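Local coordinates for ThiS protein (Escherichia coli, PDB 1ZUD), which carries sulfur as the donor for building the thiazole phosphate moiety of thiamine phosphate, working in complex with the adenylyltransferase ThiF, at residues D[32-37]-D[57-62]. Residues are numbered along the deposited sequence; the frame is centred on the assembly and turned at random.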
ATOM      1  N   ALA D  32      16.740  -1.343  18.188  1.00 27.67           N
ATOM      2  CA  ALA D  32      16.056  -0.051  18.057  1.00 22.06           C
ATOM      3  C   ALA D  32      16.762   0.927  17.145  1.00 28.03           C
ATOM      4  O   ALA D  32      17.964   0.831  16.928  1.00 26.39           O
ATOM      5  CB  ALA D  32      15.866   0.605  19.487  1.00 25.60           C
ATOM      6  N   ALA D  33      16.018   1.848  16.546  1.00 23.45           N
ATOM      7  CA  ALA D  33      16.678   2.859  15.730  1.00 28.34           C
ATOM      8  C   ALA D  33      16.028   4.131  16.234  1.00 25.88           C
ATOM      9  O   ALA D  33      14.950   4.098  16.820  1.00 26.25           O
ATOM     10  CB  ALA D  33      16.423   2.656  14.207  1.00 25.93           C
ATOM     11  N   LEU D  34      16.690   5.247  16.011  1.00 28.07           N
ATOM     12  CA  LEU D  34      16.204   6.519  16.512  1.00 27.06           C
ATOM     13  C   LEU D  34      16.294   7.626  15.433  1.00 23.37           C
ATOM     14  O   LEU D  34      17.255   7.685  14.644  1.00 22.93           O
ATOM     15  CB  LEU D  34      17.040   6.884  17.778  1.00 24.77           C
ATOM     16  CG  LEU D  34      16.598   8.188  18.451  1.00 26.67           C
ATOM     17  CD1 LEU D  34      16.201   7.885  19.882  1.00 32.03           C
ATOM     18  CD2 LEU D  34      17.678   9.247  18.347  1.00 29.35           C
ATOM     19  N   ALA D  35      15.271   8.475  15.375  1.00 21.54           N
ATOM     20  CA  ALA D  35      15.292   9.594  14.457  1.00 23.99           C
ATOM     21  C   ALA D  35      15.142  10.873  15.281  1.00 25.11           C
ATOM     22  O   ALA D  35      14.450  10.883  16.320  1.00 26.85           O
ATOM     23  CB  ALA D  35      14.156   9.513  13.480  1.00 22.14           C
ATOM     24  N   ILE D  36      15.805  11.939  14.849  1.00 27.45           N
ATOM     25  CA  ILE D  36      15.630  13.225  15.545  1.00 25.95           C
ATOM     26  C   ILE D  36      15.271  14.176  14.453  1.00 25.38           C
ATOM     27  O   ILE D  36      16.010  14.289  13.473  1.00 28.01           O
ATOM     28  CB  ILE D  36      16.924  13.719  16.282  1.00 30.84           C
ATOM     29  CG1 ILE D  36      17.115  12.877  17.537  1.00 31.25           C
ATOM     30  CG2 ILE D  36      16.791  15.247  16.687  1.00 27.26           C
ATOM     31  CD1 ILE D  36      18.428  13.221  18.343  1.00 31.83           C
ATOM     32  N   ASN D  37      14.120  14.841  14.599  1.00 23.47           N
ATOM     33  CA  ASN D  37      13.702  15.767  13.573  1.00 28.08           C
ATOM     34  C   ASN D  37      13.688  15.097  12.211  1.00 28.00           C
ATOM     35  O   ASN D  37      14.185  15.628  11.232  1.00 25.86           O
ATOM     36  CB  ASN D  37      14.613  16.987  13.571  1.00 29.05           C
ATOM     37  CG  ASN D  37      14.541  17.726  14.894  1.00 38.65           C
ATOM     38  OD1 ASN D  37      13.515  17.671  15.572  1.00 35.49           O
ATOM     39  ND2 ASN D  37      15.630  18.399  15.280  1.00 41.94           N
ATOM     40  N   ILE D  57      11.736  13.389  18.730  1.00 26.81           N
ATOM     41  CA  ILE D  57      12.425  12.117  18.692  1.00 26.25           C
ATOM     42  C   ILE D  57      11.484  10.932  18.551  1.00 29.63           C
ATOM     43  O   ILE D  57      10.401  10.921  19.122  1.00 32.07           O
ATOM     44  CB  ILE D  57      13.235  11.960  19.965  1.00 24.67           C
ATOM     45  CG1 ILE D  57      14.184  13.173  20.133  1.00 34.49           C
ATOM     46  CG2 ILE D  57      14.128  10.730  19.869  1.00 31.33           C
ATOM     47  CD1 ILE D  57      14.933  13.125  21.476  1.00 27.66           C
ATOM     48  N   LEU D  58      11.916   9.953  17.768  1.00 29.98           N
ATOM     49  CA  LEU D  58      11.164   8.703  17.553  1.00 30.89           C
ATOM     50  C   LEU D  58      12.119   7.569  17.866  1.00 30.48           C
ATOM     51  O   LEU D  58      13.268   7.543  17.398  1.00 33.32           O
ATOM     52  CB  LEU D  58      10.754   8.544  16.088  1.00 31.81           C
ATOM     53  CG  LEU D  58       9.912   9.640  15.469  1.00 35.84           C
ATOM     54  CD1 LEU D  58       9.502   9.194  14.074  1.00 42.52           C
ATOM     55  CD2 LEU D  58       8.653   9.889  16.356  1.00 40.16           C
ATOM     56  N   LEU D  59      11.651   6.647  18.673  1.00 25.23           N
ATOM     57  CA  LEU D  59      12.423   5.491  19.030  1.00 28.96           C
ATOM     58  C   LEU D  59      11.535   4.315  18.588  1.00 30.17           C
ATOM     59  O   LEU D  59      10.406   4.208  19.050  1.00 35.37           O
ATOM     60  CB  LEU D  59      12.610   5.462  20.528  1.00 26.50           C
ATOM     61  CG  LEU D  59      13.306   4.182  20.916  1.00 31.88           C
ATOM     62  CD1 LEU D  59      14.747   4.218  20.352  1.00 33.22           C
ATOM     63  CD2 LEU D  59      13.236   4.027  22.444  1.00 36.78           C
ATOM     64  N   PHE D  60      12.006   3.464  17.689  1.00 28.12           N
ATOM     65  CA  PHE D  60      11.148   2.346  17.213  1.00 32.35           C
ATOM     66  C   PHE D  60      11.961   1.067  17.016  1.00 29.25           C
ATOM     67  O   PHE D  60      13.186   1.091  16.923  1.00 28.66           O
ATOM     68  CB  PHE D  60      10.429   2.740  15.884  1.00 26.26           C
ATOM     69  CG  PHE D  60      11.374   3.279  14.807  1.00 32.20           C
ATOM     70  CD1 PHE D  60      11.893   4.583  14.891  1.00 30.89           C
ATOM     71  CD2 PHE D  60      11.803   2.463  13.769  1.00 25.71           C
ATOM     72  CE1 PHE D  60      12.834   5.054  13.945  1.00 30.53           C
ATOM     73  CE2 PHE D  60      12.733   2.917  12.817  1.00 26.58           C
ATOM     74  CZ  PHE D  60      13.256   4.232  12.905  1.00 26.33           C
ATOM     75  N   GLN D  61      11.279  -0.062  16.926  1.00 26.66           N
ATOM     76  CA  GLN D  61      12.000  -1.327  16.777  1.00 25.18           C
ATOM     77  C   GLN D  61      11.997  -1.809  15.353  1.00 25.12           C
ATOM     78  O   GLN D  61      11.094  -1.456  14.568  1.00 23.21           O
ATOM     79  CB  GLN D  61      11.347  -2.398  17.654  1.00 30.29           C
ATOM     80  CG  GLN D  61      11.618  -2.207  19.130  1.00 45.89           C
ATOM     81  CD  GLN D  61      12.853  -2.980  19.585  1.00 54.80           C
ATOM     82  OE1 GLN D  61      12.997  -4.164  19.260  1.00 58.09           O
ATOM     83  NE2 GLN D  61      13.741  -2.324  20.344  1.00 52.18           N
ATOM     84  N   VAL D  62      13.011  -2.607  15.021  1.00 21.02           N
ATOM     85  CA  VAL D  62      13.093  -3.164  13.688  1.00 27.42           C
ATOM     86  C   VAL D  62      11.961  -4.223  13.486  1.00 27.76           C
ATOM     87  O   VAL D  62      11.579  -4.940  14.434  1.00 23.17           O
ATOM     88  CB  VAL D  62      14.464  -3.876  13.463  1.00 28.84           C
ATOM     89  CG1 VAL D  62      14.680  -5.045  14.542  1.00 19.39           C
ATOM     90  CG2 VAL D  62      14.544  -4.392  11.962  1.00 25.31           C
TER
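Strand 32-36 and residues 57-61 of strand 56-61 run antiparallel and join through four backbone hydrogen bonds in two reciprocal pairs. Ala-33 and Phe-60 form one hydrogen-bonded pair: Ala-33 N reaches Phe-60 O at 3.0 Å, and Phe-60 N returns to Ala-33 O in a nearly straight bond (N-H...O 170°), each donor lying almost along the C=O axis it meets. Ala-35 and Leu-58 repeat the exchange, with the donors in the carbonyl planes. The carbonyls of Phe-60 and Leu-58 also receive CA-H...O contacts, the latter from Leu-34 CA at 3.2 Å.

The Phe-60 side chain folds back over this framework. With CG in the crowded position between backbone N and carbonyl carbon (chi1 51°), the ring leans across to the partner strand; Ala-33 O sits 3.6 Å above one face, offset toward the rim, while CZ meets Ala-33 CB at 3.8 Å. An alanine in place of Phe-60 would probably strip Ala-33 CB and its carbonyl of this aromatic cover.

The opposite face is mainly aliphatic between these strands, with Gln-61 at its end. Leu-34, its CG anti to the backbone N (chi1 -178°), crosses Ile-57 obliquely, CD1 touching Ile-57 CG2 at 3.5 Å. Ile-36 and Ile-57 run side by side, CG1 to CG1, and Leu-59 CD1 rests against Ala-32 CB at 3.9 Å.

Farther out, at the Ile-36 end, Asn-37 OD1 accepts a hydrogen bond from Gln-56 N, and ND2 donates to Asp-55 OD2. On the Phe-60 face, Ala-33 touches Trp-174 of the ThiF chain. On the other side of the sheet, helix 18-24 packs on Leu-34, Ile-36, Ile-57 and Leu-59, as in the ubiquitin-like fold. Strand 56-61 lies between parallel strand 2-5 and antiparallel strand 32-36, which strand 39-40 flanks in turn.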